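Local coordinates for protein chintase (Rhizomucor miehei, PDB 5YUQ) that probably hydrolyses chitin, as a family 18 glycoside hydrolase whose substrate is thought to run through an active-site tunnel, at residues Leu197-Lys202 and Gly211-Lys216; Val149-Phe154 and Phe176-Tyr181; Asp334-Ala339 and Asn363-Ile368; Asn168-Val173 and Ala221-Glu226; Arg237-Leu242 and Val253-Ser258. All blocks are in the same frame, centred on the assembly; numbering follows the deposited sequence.

Contact 1. Residues Leu197-Lys202 and Gly211-Lys216; sequences LYYSPK and GNDAVK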
# COMPACT_ATOMS: atom_id res chain seq x y z
N LEU A 197 12.13 1.40 7.35
CA LEU A 197 12.99 0.86 6.31
C LEU A 197 13.69 -0.38 6.85
O LEU A 197 13.92 -1.34 6.12
CB LEU A 197 13.99 1.91 5.86
CG LEU A 197 14.95 1.46 4.75
CD1 LEU A 197 14.19 1.00 3.53
CD2 LEU A 197 15.87 2.62 4.40
N TYR A 198 14.00 -0.36 8.14
CA TYR A 198 14.60 -1.51 8.81
C TYR A 198 13.88 -1.86 10.09
O TYR A 198 13.20 -1.02 10.70
CB TYR A 198 16.07 -1.23 9.15
CG TYR A 198 16.93 -0.90 7.96
CD1 TYR A 198 17.40 -1.91 7.13
CD2 TYR A 198 17.27 0.41 7.66
CE1 TYR A 198 18.18 -1.62 6.04
CE2 TYR A 198 18.06 0.71 6.57
CZ TYR A 198 18.51 -0.32 5.77
OH TYR A 198 19.30 -0.03 4.67
N TYR A 199 14.03 -3.12 10.50
CA TYR A 199 13.57 -3.62 11.78
C TYR A 199 14.72 -4.32 12.46
O TYR A 199 15.40 -5.14 11.84
CB TYR A 199 12.40 -4.59 11.62
CG TYR A 199 12.21 -5.45 12.85
CD1 TYR A 199 11.62 -4.92 13.99
CD2 TYR A 199 12.64 -6.77 12.88
CE1 TYR A 199 11.45 -5.68 15.13
CE2 TYR A 199 12.47 -7.55 14.03
CZ TYR A 199 11.88 -6.99 15.14
OH TYR A 199 11.71 -7.74 16.29
N SER A 200 14.88 -4.04 13.72
CA SER A 200 15.91 -4.70 14.50
C SER A 200 15.29 -5.63 15.50
O SER A 200 14.44 -5.29 16.22
CB SER A 200 16.76 -3.70 15.27
OG SER A 200 17.51 -4.31 16.28
N PRO A 201 15.85 -6.89 15.51
CA PRO A 201 15.31 -7.85 16.48
C PRO A 201 15.46 -7.51 17.96
O PRO A 201 14.86 -8.10 18.80
CB PRO A 201 16.08 -9.15 16.18
CG PRO A 201 16.54 -9.03 14.83
CD PRO A 201 16.95 -7.60 14.72
N LYS A 202 16.28 -6.54 18.25
CA LYS A 202 16.48 -6.05 19.61
C LYS A 202 15.27 -5.25 20.11
O LYS A 202 15.12 -5.03 21.31
CB LYS A 202 17.76 -5.21 19.69
CG LYS A 202 19.04 -6.05 19.61
CD LYS A 202 20.23 -5.24 19.12
CE LYS A 202 20.80 -4.32 20.19
NZ LYS A 202 21.40 -5.09 21.32
N GLY A 211 10.60 -2.43 5.23
CA GLY A 211 10.85 -2.45 3.80
C GLY A 211 11.95 -3.46 3.47
O GLY A 211 11.80 -4.30 2.58
N ASN A 212 13.05 -3.37 4.21
CA ASN A 212 14.17 -4.28 4.00
C ASN A 212 13.80 -5.74 4.23
O ASN A 212 14.11 -6.59 3.40
CB ASN A 212 15.35 -3.88 4.89
CG ASN A 212 16.49 -4.89 4.84
OD1 ASN A 212 17.10 -5.09 3.79
ND2 ASN A 212 16.78 -5.51 5.98
N ASP A 213 13.14 -6.04 5.34
CA ASP A 213 12.78 -7.42 5.64
C ASP A 213 11.81 -7.97 4.60
O ASP A 213 11.90 -9.13 4.19
CB ASP A 213 12.17 -7.53 7.04
CG ASP A 213 13.19 -7.29 8.13
OD1 ASP A 213 14.00 -8.20 8.40
OD2 ASP A 213 13.18 -6.19 8.72
N ALA A 214 10.88 -7.12 4.16
CA ALA A 214 9.91 -7.52 3.15
C ALA A 214 10.60 -7.84 1.82
O ALA A 214 10.32 -8.87 1.20
CB ALA A 214 8.86 -6.43 2.97
N VAL A 215 11.48 -6.95 1.38
CA VAL A 215 12.20 -7.15 0.14
C VAL A 215 13.00 -8.44 0.22
O VAL A 215 12.96 -9.26 -0.70
CB VAL A 215 13.12 -5.95 -0.16
CG1 VAL A 215 14.18 -6.31 -1.19
CG2 VAL A 215 12.29 -4.77 -0.64
N LYS A 216 13.69 -8.64 1.34
CA LYS A 216 14.49 -9.86 1.49
C LYS A 216 13.61 -11.10 1.48
O LYS A 216 13.98 -12.11 0.89
CB LYS A 216 15.33 -9.83 2.77
CG LYS A 216 16.38 -8.74 2.81
CD LYS A 216 17.25 -8.74 1.58
CE LYS A 216 18.28 -7.62 1.64
NZ LYS A 216 18.98 -7.60 2.96
O HOH W 1 15.62 -4.86 8.57
O HOH W 2 15.46 -7.70 10.65
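Asn-212 turns its CG anti to the backbone N (chi1 173°), while Tyr-198 keeps its CG anti to the carbonyl carbon (chi1 -58°), and the two side chains meet where the loop passes the first turn of the helix. CB of Asn-212 lies 3.6 Å from CD1 of Tyr-198, with ring and amide planes 53° apart. An asparagine suits this place because each end of its amide has work to do: OD1 accepts from Tyr-338 of helix 329-341, and ND2 donates to water 1 at 2.9 Å. That water also accepts from Tyr-199 N and donates to Asp-213 OD2, at 2.8 Å. Water 2 makes a second bridge, giving its protons to Tyr-199 O and to Asp-213 OD1. The aspartate thus reaches the loop backbone mostly through solvent, although OD2 also bonds Ser-210 just before the helix. The one direct bond across the contact runs from Asn-212 N to Leu-197 O, 2.9 Å long and bent to 159°. An N-H in the first turn has no helical carbonyl to meet, and the loop supplies one. A loop carbonyl and two waters thus hold the first turn, on the strand-to-helix connection from 175-178 to 211-220 of the family 18 (beta/alpha)8 barrel.

Contact 2. Residues Val149-Phe154 and Phe176-Tyr181; sequences VPTAPF and FYIMAY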
# COMPACT_ATOMS: atom_id res chain seq x y z
N VAL A 149 1.20 -6.19 -2.75
CA VAL A 149 1.43 -7.35 -1.89
C VAL A 149 1.80 -6.97 -0.46
O VAL A 149 2.32 -5.87 -0.22
CB VAL A 149 2.54 -8.23 -2.48
CG1 VAL A 149 2.24 -8.58 -3.93
CG2 VAL A 149 3.88 -7.53 -2.40
N PRO A 150 1.54 -7.86 0.50
CA PRO A 150 1.94 -7.62 1.89
C PRO A 150 3.45 -7.78 2.08
O PRO A 150 4.17 -8.07 1.13
CB PRO A 150 1.18 -8.70 2.67
CG PRO A 150 0.97 -9.81 1.67
CD PRO A 150 0.76 -9.11 0.35
N THR A 151 3.91 -7.61 3.31
CA THR A 151 5.34 -7.56 3.60
C THR A 151 5.99 -8.96 3.67
O THR A 151 7.19 -9.08 3.91
CB THR A 151 5.61 -6.79 4.89
OG1 THR A 151 4.68 -7.23 5.89
CG2 THR A 151 5.40 -5.29 4.65
N ALA A 152 5.20 -10.00 3.46
CA ALA A 152 5.73 -11.34 3.32
C ALA A 152 5.00 -12.03 2.18
O ALA A 152 3.85 -11.69 1.90
CB ALA A 152 5.55 -12.12 4.62
N PRO A 153 5.66 -13.00 1.57
CA PRO A 153 5.01 -13.70 0.45
C PRO A 153 3.61 -14.25 0.73
O PRO A 153 3.34 -14.62 1.83
CB PRO A 153 6.00 -14.84 0.11
CG PRO A 153 7.29 -14.33 0.50
CD PRO A 153 7.06 -13.34 1.69
N PHE A 154 2.79 -14.34 -0.30
CA PHE A 154 1.41 -14.80 -0.17
C PHE A 154 1.28 -16.08 0.65
O PHE A 154 2.12 -16.98 0.54
CB PHE A 154 0.82 -15.07 -1.54
CG PHE A 154 0.73 -13.86 -2.42
CD1 PHE A 154 0.12 -12.70 -1.97
CD2 PHE A 154 1.24 -13.90 -3.71
CE1 PHE A 154 0.03 -11.58 -2.81
CE2 PHE A 154 1.15 -12.80 -4.55
CZ PHE A 154 0.54 -11.65 -4.10
N PHE A 176 5.66 -6.61 -8.44
CA PHE A 176 5.03 -6.87 -7.16
C PHE A 176 5.26 -5.65 -6.30
O PHE A 176 6.41 -5.33 -5.95
CB PHE A 176 5.67 -8.10 -6.51
CG PHE A 176 5.49 -9.38 -7.30
CD1 PHE A 176 6.22 -9.60 -8.46
CD2 PHE A 176 4.59 -10.35 -6.88
CE1 PHE A 176 6.05 -10.76 -9.20
CE2 PHE A 176 4.42 -11.53 -7.60
CZ PHE A 176 5.15 -11.74 -8.77
N TYR A 177 4.19 -4.93 -5.99
CA TYR A 177 4.29 -3.67 -5.27
C TYR A 177 4.17 -3.93 -3.77
O TYR A 177 3.07 -4.16 -3.29
CB TYR A 177 3.17 -2.71 -5.69
CG TYR A 177 3.21 -2.21 -7.13
CD1 TYR A 177 4.17 -2.64 -8.03
CD2 TYR A 177 2.27 -1.28 -7.57
CE1 TYR A 177 4.19 -2.17 -9.34
CE2 TYR A 177 2.28 -0.80 -8.87
CZ TYR A 177 3.24 -1.24 -9.74
OH TYR A 177 3.25 -0.76 -11.03
N ILE A 178 5.28 -3.87 -3.05
CA ILE A 178 5.28 -4.18 -1.62
C ILE A 178 4.69 -3.05 -0.78
O ILE A 178 5.19 -1.92 -0.79
CB ILE A 178 6.69 -4.49 -1.10
CG1 ILE A 178 7.27 -5.69 -1.84
CG2 ILE A 178 6.66 -4.78 0.39
CD1 ILE A 178 8.73 -5.96 -1.52
N MET A 179 3.63 -3.36 -0.04
CA MET A 179 2.99 -2.36 0.80
C MET A 179 3.71 -2.26 2.14
O MET A 179 3.21 -2.71 3.17
CB MET A 179 1.51 -2.68 0.96
CG MET A 179 0.76 -2.56 -0.36
SD MET A 179 -0.98 -3.02 -0.27
CE MET A 179 -1.41 -2.36 1.35
N ALA A 180 4.90 -1.67 2.11
CA ALA A 180 5.72 -1.51 3.30
C ALA A 180 5.28 -0.29 4.09
O ALA A 180 6.05 0.63 4.32
CB ALA A 180 7.18 -1.38 2.92
N TYR A 181 4.02 -0.31 4.50
CA TYR A 181 3.46 0.75 5.31
C TYR A 181 2.31 0.13 6.09
O TYR A 181 1.97 -1.03 5.86
CB TYR A 181 3.04 1.96 4.46
CG TYR A 181 2.37 1.65 3.14
CD1 TYR A 181 1.08 1.16 3.09
CD2 TYR A 181 3.01 1.93 1.94
CE1 TYR A 181 0.45 0.91 1.88
CE2 TYR A 181 2.38 1.70 0.72
CZ TYR A 181 1.10 1.19 0.70
OH TYR A 181 0.46 0.96 -0.50
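Val-149 and Ile-178 pair side by side in parallel strands, and around them the contact is tight. Val-149 uses both of its backbone polar atoms, as one residue of a parallel pair does: its N donates to Tyr-177 O over 2.8 Å, and its O accepts from Met-179 N, also at 2.8 Å and nearly straight. The branched valine fills the buried side with both methyls. CG2 lies 3.9 Å from Ile-178 CG1, while CG1 approaches the edge of the Phe-176 ring at CD2, 4.2 Å away. Toward the loop the packing thins. Pro-150 turns its ring away, and beyond Val-149 the pairing is not continued. The side chain of partly exposed Thr-151 touches mainly through its methyl, CG2 lying 3.7 Å from Met-179 O. Setting CG2 anti to its carbonyl carbon (chi1 46° for OG1) brings that methyl to the turn, where Met-179 and Ala-180 each centre an inverse gamma turn. Trp-218 and Ala-214 of helix 211-220 cover Val-149 and Ile-178 on the outside of the barrel, whereas Tyr-177 and Met-179 meet Met-348 of strand 346-350, and strand 228-240 pairs with the far edge of 176-178.

Contact 3. Residues Asp334-Ala339 and Asn363-Ile368; sequences DKVDYA and NALQDI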
# COMPACT_ATOMS: atom_id res chain seq x y z
N ASP A 334 15.82 8.03 1.76
CA ASP A 334 16.53 6.87 2.26
C ASP A 334 15.95 5.56 1.73
O ASP A 334 16.68 4.61 1.44
CB ASP A 334 16.54 6.88 3.80
CG ASP A 334 17.40 7.98 4.36
OD1 ASP A 334 18.23 8.54 3.61
OD2 ASP A 334 17.23 8.30 5.55
N LYS A 335 14.63 5.54 1.58
CA LYS A 335 13.95 4.40 0.96
C LYS A 335 14.35 4.27 -0.51
O LYS A 335 14.56 3.15 -0.99
CB LYS A 335 12.44 4.55 1.11
CG LYS A 335 11.94 4.26 2.52
CD LYS A 335 10.51 4.74 2.73
CE LYS A 335 9.93 4.22 4.04
NZ LYS A 335 10.45 4.94 5.26
N VAL A 336 14.45 5.39 -1.21
CA VAL A 336 14.87 5.37 -2.61
C VAL A 336 16.30 4.87 -2.74
O VAL A 336 16.59 4.04 -3.61
CB VAL A 336 14.72 6.75 -3.27
CG1 VAL A 336 15.43 6.79 -4.62
CG2 VAL A 336 13.25 7.10 -3.43
N ASP A 337 17.18 5.36 -1.87
CA ASP A 337 18.58 4.93 -1.87
C ASP A 337 18.65 3.41 -1.68
O ASP A 337 19.41 2.72 -2.36
CB ASP A 337 19.38 5.63 -0.77
CG ASP A 337 19.49 7.14 -0.97
OD1 ASP A 337 19.36 7.63 -2.11
OD2 ASP A 337 19.71 7.84 0.04
N TYR A 338 17.85 2.91 -0.75
CA TYR A 338 17.77 1.48 -0.50
C TYR A 338 17.29 0.72 -1.74
O TYR A 338 17.85 -0.31 -2.12
CB TYR A 338 16.84 1.20 0.68
CG TYR A 338 16.64 -0.28 0.89
CD1 TYR A 338 17.53 -1.02 1.66
CD2 TYR A 338 15.57 -0.95 0.31
CE1 TYR A 338 17.36 -2.39 1.84
CE2 TYR A 338 15.39 -2.31 0.49
CZ TYR A 338 16.29 -3.02 1.25
OH TYR A 338 16.11 -4.38 1.42
N ALA A 339 16.22 1.22 -2.35
CA ALA A 339 15.64 0.56 -3.51
C ALA A 339 16.65 0.48 -4.65
O ALA A 339 16.75 -0.55 -5.32
CB ALA A 339 14.38 1.28 -3.96
N ASN A 363 8.82 14.87 -5.03
CA ASN A 363 10.17 15.28 -5.39
C ASN A 363 11.22 14.40 -4.73
O ASN A 363 12.24 14.10 -5.32
CB ASN A 363 10.41 16.74 -5.01
CG ASN A 363 9.69 17.70 -5.94
OD1 ASN A 363 9.23 17.30 -7.01
ND2 ASN A 363 9.61 18.96 -5.54
N ALA A 364 10.94 13.98 -3.50
CA ALA A 364 11.86 13.12 -2.75
C ALA A 364 12.04 11.74 -3.39
O ALA A 364 12.97 11.01 -3.05
CB ALA A 364 11.38 12.96 -1.31
N LEU A 365 11.15 11.39 -4.31
CA LEU A 365 11.22 10.08 -4.94
C LEU A 365 11.94 10.11 -6.28
O LEU A 365 12.19 9.05 -6.85
CB LEU A 365 9.82 9.49 -5.12
CG LEU A 365 9.02 9.25 -3.84
CD1 LEU A 365 7.66 8.62 -4.17
CD2 LEU A 365 9.81 8.37 -2.89
N GLN A 366 12.28 11.29 -6.79
CA GLN A 366 12.73 11.38 -8.18
C GLN A 366 13.98 10.60 -8.53
O GLN A 366 14.15 10.20 -9.67
CB GLN A 366 12.84 12.84 -8.63
CG GLN A 366 11.50 13.55 -8.60
CD GLN A 366 10.48 12.87 -9.48
OE1 GLN A 366 10.67 12.75 -10.69
NE2 GLN A 366 9.38 12.42 -8.88
N ASP A 367 14.86 10.34 -7.56
CA ASP A 367 16.09 9.62 -7.88
C ASP A 367 15.84 8.19 -8.37
O ASP A 367 16.73 7.58 -8.94
CB ASP A 367 17.06 9.60 -6.70
CG ASP A 367 17.71 10.95 -6.46
OD1 ASP A 367 17.64 11.81 -7.36
OD2 ASP A 367 18.30 11.14 -5.38
N ILE A 368 14.64 7.66 -8.16
CA ILE A 368 14.32 6.32 -8.64
C ILE A 368 14.18 6.31 -10.16
O ILE A 368 14.35 5.26 -10.78
CB ILE A 368 13.04 5.75 -7.98
CG1 ILE A 368 12.98 4.23 -8.11
CG2 ILE A 368 11.80 6.35 -8.61
CD1 ILE A 368 14.04 3.50 -7.30
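Val-336 presses against Leu-365 and Ile-368 in an apolar contact on the outside of the barrel, where helix 329-341 meets the C-terminal chain just after helix 360-363. The valine carries most of it, one methyl for each part of the partner. CG2 lies 3.7 Å from Leu-365 CD2; CG1, placed anti to the backbone N (chi1 168°), comes within 3.7 Å of the Ile-368 N and 3.9 Å of the Asp-367 CB. One turn on, Ala-339 offers a small surface: its CB is 4.0 Å from CD1 of Ile-368, and a methyl suits a helix face that lies this close to its neighbour. The partner backbone is a type I turn from Asn-363 to Gln-366 running into a 3-10 segment, which sets Leu-365 and Ile-368 on the same inner side. There they also pack on Leu-4 of strand 4-9, and Leu-365 reaches Phe-234. Beside the apolar patch, Asp-337 OD1 and Asp-367 OD2 stand 4.9 Å apart, and Gln-333 NE2 donates to both. The amide probably softens a repulsion between like charges. The segments are therefore held by shape and by burial of methyl groups, while the polar links are left to neighbouring residues such as Gln-333, and Lys-340, which bonds Asp-367 O.

Contact 4. Residues Asn168-Val173 and Ala221-Glu226; sequences NWASTV and AGIPAE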
# COMPACT_ATOMS: atom_id res chain seq x y z
N ASN A 168 6.18 -19.58 -11.77
CA ASN A 168 5.27 -18.93 -12.70
C ASN A 168 4.77 -17.59 -12.19
O ASN A 168 4.21 -16.81 -12.96
CB ASN A 168 4.11 -19.85 -13.05
CG ASN A 168 4.51 -20.95 -14.01
OD1 ASN A 168 4.44 -20.77 -15.22
ND2 ASN A 168 4.95 -22.08 -13.47
N TRP A 169 4.96 -17.32 -10.91
CA TRP A 169 4.64 -15.98 -10.41
C TRP A 169 5.52 -14.96 -11.12
O TRP A 169 5.02 -14.03 -11.74
CB TRP A 169 4.81 -15.89 -8.89
CG TRP A 169 3.57 -16.28 -8.15
CD1 TRP A 169 3.37 -17.43 -7.43
CD2 TRP A 169 2.37 -15.51 -8.04
NE1 TRP A 169 2.10 -17.42 -6.89
CE2 TRP A 169 1.47 -16.25 -7.24
CE3 TRP A 169 1.97 -14.28 -8.54
CZ2 TRP A 169 0.19 -15.79 -6.93
CZ3 TRP A 169 0.70 -13.81 -8.22
CH2 TRP A 169 -0.18 -14.57 -7.44
N ALA A 170 6.83 -15.15 -11.04
CA ALA A 170 7.76 -14.20 -11.62
C ALA A 170 7.66 -14.17 -13.14
O ALA A 170 7.87 -13.13 -13.76
CB ALA A 170 9.19 -14.52 -11.18
N SER A 171 7.34 -15.30 -13.76
CA SER A 171 7.28 -15.32 -15.22
C SER A 171 5.97 -14.77 -15.81
O SER A 171 5.87 -14.54 -17.01
CB SER A 171 7.57 -16.71 -15.78
OG SER A 171 6.52 -17.61 -15.47
N THR A 172 4.98 -14.53 -14.95
CA THR A 172 3.67 -14.10 -15.43
C THR A 172 3.39 -12.66 -15.05
O THR A 172 2.86 -11.89 -15.85
CB THR A 172 2.54 -14.98 -14.85
OG1 THR A 172 2.79 -16.35 -15.18
CG2 THR A 172 1.19 -14.57 -15.42
N VAL A 173 3.75 -12.31 -13.82
CA VAL A 173 3.43 -11.00 -13.27
C VAL A 173 4.59 -10.04 -13.47
O VAL A 173 5.75 -10.38 -13.20
CB VAL A 173 3.08 -11.12 -11.77
CG1 VAL A 173 2.89 -9.73 -11.13
CG2 VAL A 173 1.84 -11.97 -11.58
N ALA A 221 11.88 -15.94 -1.52
CA ALA A 221 10.81 -16.82 -1.99
C ALA A 221 10.75 -16.94 -3.51
O ALA A 221 9.94 -17.70 -4.04
CB ALA A 221 9.47 -16.38 -1.43
N GLY A 222 11.59 -16.19 -4.22
CA GLY A 222 11.76 -16.41 -5.65
C GLY A 222 11.51 -15.23 -6.58
O GLY A 222 11.70 -15.34 -7.78
N ILE A 223 11.08 -14.09 -6.05
CA ILE A 223 10.85 -12.96 -6.95
C ILE A 223 12.14 -12.17 -7.13
O ILE A 223 12.72 -11.71 -6.15
CB ILE A 223 9.75 -12.02 -6.42
CG1 ILE A 223 8.47 -12.81 -6.11
CG2 ILE A 223 9.48 -10.92 -7.44
CD1 ILE A 223 7.96 -13.69 -7.26
N PRO A 224 12.60 -12.03 -8.39
CA PRO A 224 13.83 -11.25 -8.60
C PRO A 224 13.64 -9.81 -8.16
O PRO A 224 12.54 -9.26 -8.28
CB PRO A 224 14.03 -11.32 -10.11
CG PRO A 224 13.32 -12.59 -10.52
CD PRO A 224 12.11 -12.62 -9.64
N ALA A 225 14.71 -9.20 -7.65
CA ALA A 225 14.62 -7.85 -7.11
C ALA A 225 14.07 -6.85 -8.11
O ALA A 225 13.34 -5.92 -7.74
CB ALA A 225 16.00 -7.40 -6.62
N GLU A 226 14.40 -7.02 -9.39
CA GLU A 226 13.99 -6.06 -10.41
C GLU A 226 12.47 -6.07 -10.63
O GLU A 226 11.93 -5.16 -11.25
CB GLU A 226 14.74 -6.29 -11.72
CG GLU A 226 14.51 -7.64 -12.35
CD GLU A 226 15.42 -7.87 -13.54
OE1 GLU A 226 14.97 -7.63 -14.68
OE2 GLU A 226 16.57 -8.30 -13.33
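Ala-170 and Ile-223 bring their CA atoms to 5.7 Å as a short, weakly bonded helix at 168-172 passes the chain that leaves helix 211-220. In that chain Gly-222 takes a positive phi (123°), closing the helix in a Schellman motif; a CB here would collide with the Ala-221 carbonyl oxygen, which explains the residue type. The chain then goes on extended, and Ile-223 turns its CD1 to the short helix. A chi2 of -53° swings this delta methyl to 4.2 Å from Ala-170 CB and equally 4.2 Å from Trp-169 CB. Ile-223 belongs to the connection from helix 211-220 to strand 228-240 of the (beta/alpha)8 barrel, and it also packs on Phe-176 of strand 175-178 and on Trp-218. Ala-170 offers only a methyl, and so Pro-224, which follows Ile-223, can come close: its CD lies 3.8 Å from Ala-170 CB. The indole of Trp-169 leads away from this contact to the ring of Phe-154. Behind these groups the short helix secures its own turn. Trp-169 O accepts from both Val-173 N and Thr-172 N, and Thr-172 OG1 donates to Asn-168 O over 2.7 Å, in the carbonyl plane. Ala-170 O accepts from Gln-227, just past 221-226.

Contact 5. Residues Arg237-Leu242 and Val253-Ser258; sequences RVSKTL and VPISQS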
# COMPACT_ATOMS: atom_id res chain seq x y z
N ARG A 237 1.03 7.91 10.84
CA ARG A 237 -0.04 7.43 11.72
C ARG A 237 0.22 7.87 13.15
O ARG A 237 1.37 7.85 13.61
CB ARG A 237 -0.15 5.91 11.67
CG ARG A 237 -1.03 5.31 12.76
CD ARG A 237 -1.45 3.87 12.46
NE ARG A 237 -2.22 3.81 11.22
CZ ARG A 237 -1.71 3.50 10.04
NH1 ARG A 237 -0.42 3.19 9.94
NH2 ARG A 237 -2.48 3.49 8.97
N VAL A 238 -0.83 8.28 13.84
CA VAL A 238 -0.72 8.56 15.26
C VAL A 238 -1.10 7.36 16.11
O VAL A 238 -1.99 6.58 15.76
CB VAL A 238 -1.54 9.80 15.70
CG1 VAL A 238 -0.95 11.07 15.08
CG2 VAL A 238 -3.01 9.64 15.33
N SER A 239 -0.37 7.18 17.21
CA SER A 239 -0.73 6.23 18.25
C SER A 239 -0.80 7.00 19.55
O SER A 239 -0.22 8.08 19.68
CB SER A 239 0.32 5.13 18.37
OG SER A 239 0.40 4.37 17.18
N LYS A 240 -1.50 6.45 20.53
CA LYS A 240 -1.56 7.07 21.84
C LYS A 240 -0.57 6.38 22.76
O LYS A 240 -0.72 5.19 23.04
CB LYS A 240 -2.96 6.94 22.42
CG LYS A 240 -3.12 7.66 23.76
CD LYS A 240 -4.49 7.45 24.35
CE LYS A 240 -4.66 8.33 25.58
NZ LYS A 240 -5.99 8.13 26.21
N THR A 241 0.44 7.11 23.23
CA THR A 241 1.39 6.52 24.16
C THR A 241 0.82 6.51 25.58
O THR A 241 0.00 7.37 25.94
CB THR A 241 2.74 7.25 24.15
OG1 THR A 241 2.59 8.56 24.73
CG2 THR A 241 3.25 7.41 22.72
N LEU A 242 1.23 5.53 26.38
CA LEU A 242 0.75 5.43 27.75
C LEU A 242 1.47 6.43 28.65
O LEU A 242 0.90 6.88 29.63
CB LEU A 242 0.94 4.02 28.30
CG LEU A 242 0.20 2.92 27.54
CD1 LEU A 242 0.41 1.57 28.22
CD2 LEU A 242 -1.27 3.27 27.45
N VAL A 253 7.84 2.93 22.56
CA VAL A 253 7.27 3.00 23.90
C VAL A 253 5.88 2.37 23.94
O VAL A 253 5.23 2.25 22.90
CB VAL A 253 7.17 4.46 24.37
CG1 VAL A 253 8.55 5.10 24.38
CG2 VAL A 253 6.22 5.25 23.48
N PRO A 254 5.43 1.96 25.13
CA PRO A 254 4.12 1.32 25.21
C PRO A 254 2.99 2.24 24.74
O PRO A 254 3.00 3.44 25.03
CB PRO A 254 3.98 1.00 26.70
CG PRO A 254 5.39 0.80 27.14
CD PRO A 254 6.17 1.85 26.40
N ILE A 255 2.03 1.68 24.01
CA ILE A 255 0.88 2.44 23.52
C ILE A 255 -0.43 1.88 24.03
O ILE A 255 -0.51 0.74 24.50
CB ILE A 255 0.82 2.47 21.99
CG1 ILE A 255 0.83 1.05 21.41
CG2 ILE A 255 1.97 3.30 21.42
CD1 ILE A 255 0.44 1.00 19.94
N SER A 256 -1.48 2.69 23.95
CA SER A 256 -2.82 2.19 24.22
C SER A 256 -3.23 1.26 23.09
O SER A 256 -3.06 1.59 21.91
CB SER A 256 -3.82 3.34 24.33
OG SER A 256 -5.15 2.84 24.30
N GLN A 257 -3.77 0.10 23.45
CA GLN A 257 -4.31 -0.82 22.45
C GLN A 257 -5.83 -0.85 22.50
O GLN A 257 -6.46 -1.65 21.82
CB GLN A 257 -3.74 -2.22 22.66
CG GLN A 257 -2.23 -2.33 22.52
CD GLN A 257 -1.76 -3.78 22.58
OE1 GLN A 257 -1.52 -4.32 23.65
NE2 GLN A 257 -1.65 -4.40 21.41
N SER A 258 -6.42 0.03 23.31
CA SER A 258 -7.85 -0.02 23.58
C SER A 258 -8.69 0.33 22.35
O SER A 258 -9.71 -0.30 22.09
CB SER A 258 -8.22 0.89 24.76
OG SER A 258 -8.17 2.26 24.39
O HOH W 3 -2.41 3.64 20.07
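Thr-241 and Ile-255 bridge two parts of what is consistent with the alpha/beta insertion domain that many family 18 chitinases carry after the seventh barrel strand. Strand 228-240 runs on from the barrel into this region, and 253-258 returns across its end, the touching parts of the two chains pointing 97° apart. Two backbone bonds hold the crossing. Ser-256 N donates to Lys-240 O at 2.8 Å, nearly along the C=O axis; Leu-242 N donates to Pro-254 O at 3.1 Å, the donor tilted 32° from the carbonyl plane. Between them the CA atoms of Thr-241 and Ile-255 are 4.2 Å apart. The bridge is a single one, since the chains turn apart beyond it. Water 3 extends the link, accepting from Lys-240 N and donating to Ser-256 O at 2.8 Å. Branched residues suit this extended crossing: Thr-241 places CG2 3.8 Å from Val-253 CG2, and its OG1 bonds Glu-243 O and the hydroxyl of Ser-321. Ile-255 turns its CG2 to the Ser-239 CB, 3.9 Å off. Leu-242, although exposed in the chain, lays its fork over the opposing backbone, with CD2 3.6 Å from Ser-256 N, and its side chain crosses that of Pro-254 at about a right angle. Just beyond, Ser-256 forms an ST turn, its OG accepting from Ser-258 N at 3.2 Å, and Gln-257 bonds Ile-186 O and Lys-189. At the start of 237-242, Arg-237 forms a salt bridge with Asp-182.

In the fold
Contact 2 lies nearest the middle of the chain, about 8 Å from it centre to centre; the others lie farther out, contacts 4 and 5 on opposite sides, centres about 37 Å apart. Contact 2 touches contact 1, centres about 12 Å apart, where Ala-214 CB is 3.3 Å from Thr-151 O, and contact 4, where Phe-176 CD1 is 3.7 Å from Ile-223 CG2. Contact 1 also meets contact 3: Tyr-198 OH is 3.6 Å from Tyr-338 CD1. Contact 5 touches none of these but comes within about 6 Å (nearest atoms) of contact 2 through neighbouring strands. Met-179 of contact 2 touches Glu-107, last residue of the DxxDxDxE-type signature and, as in family relatives, the probable proton donor.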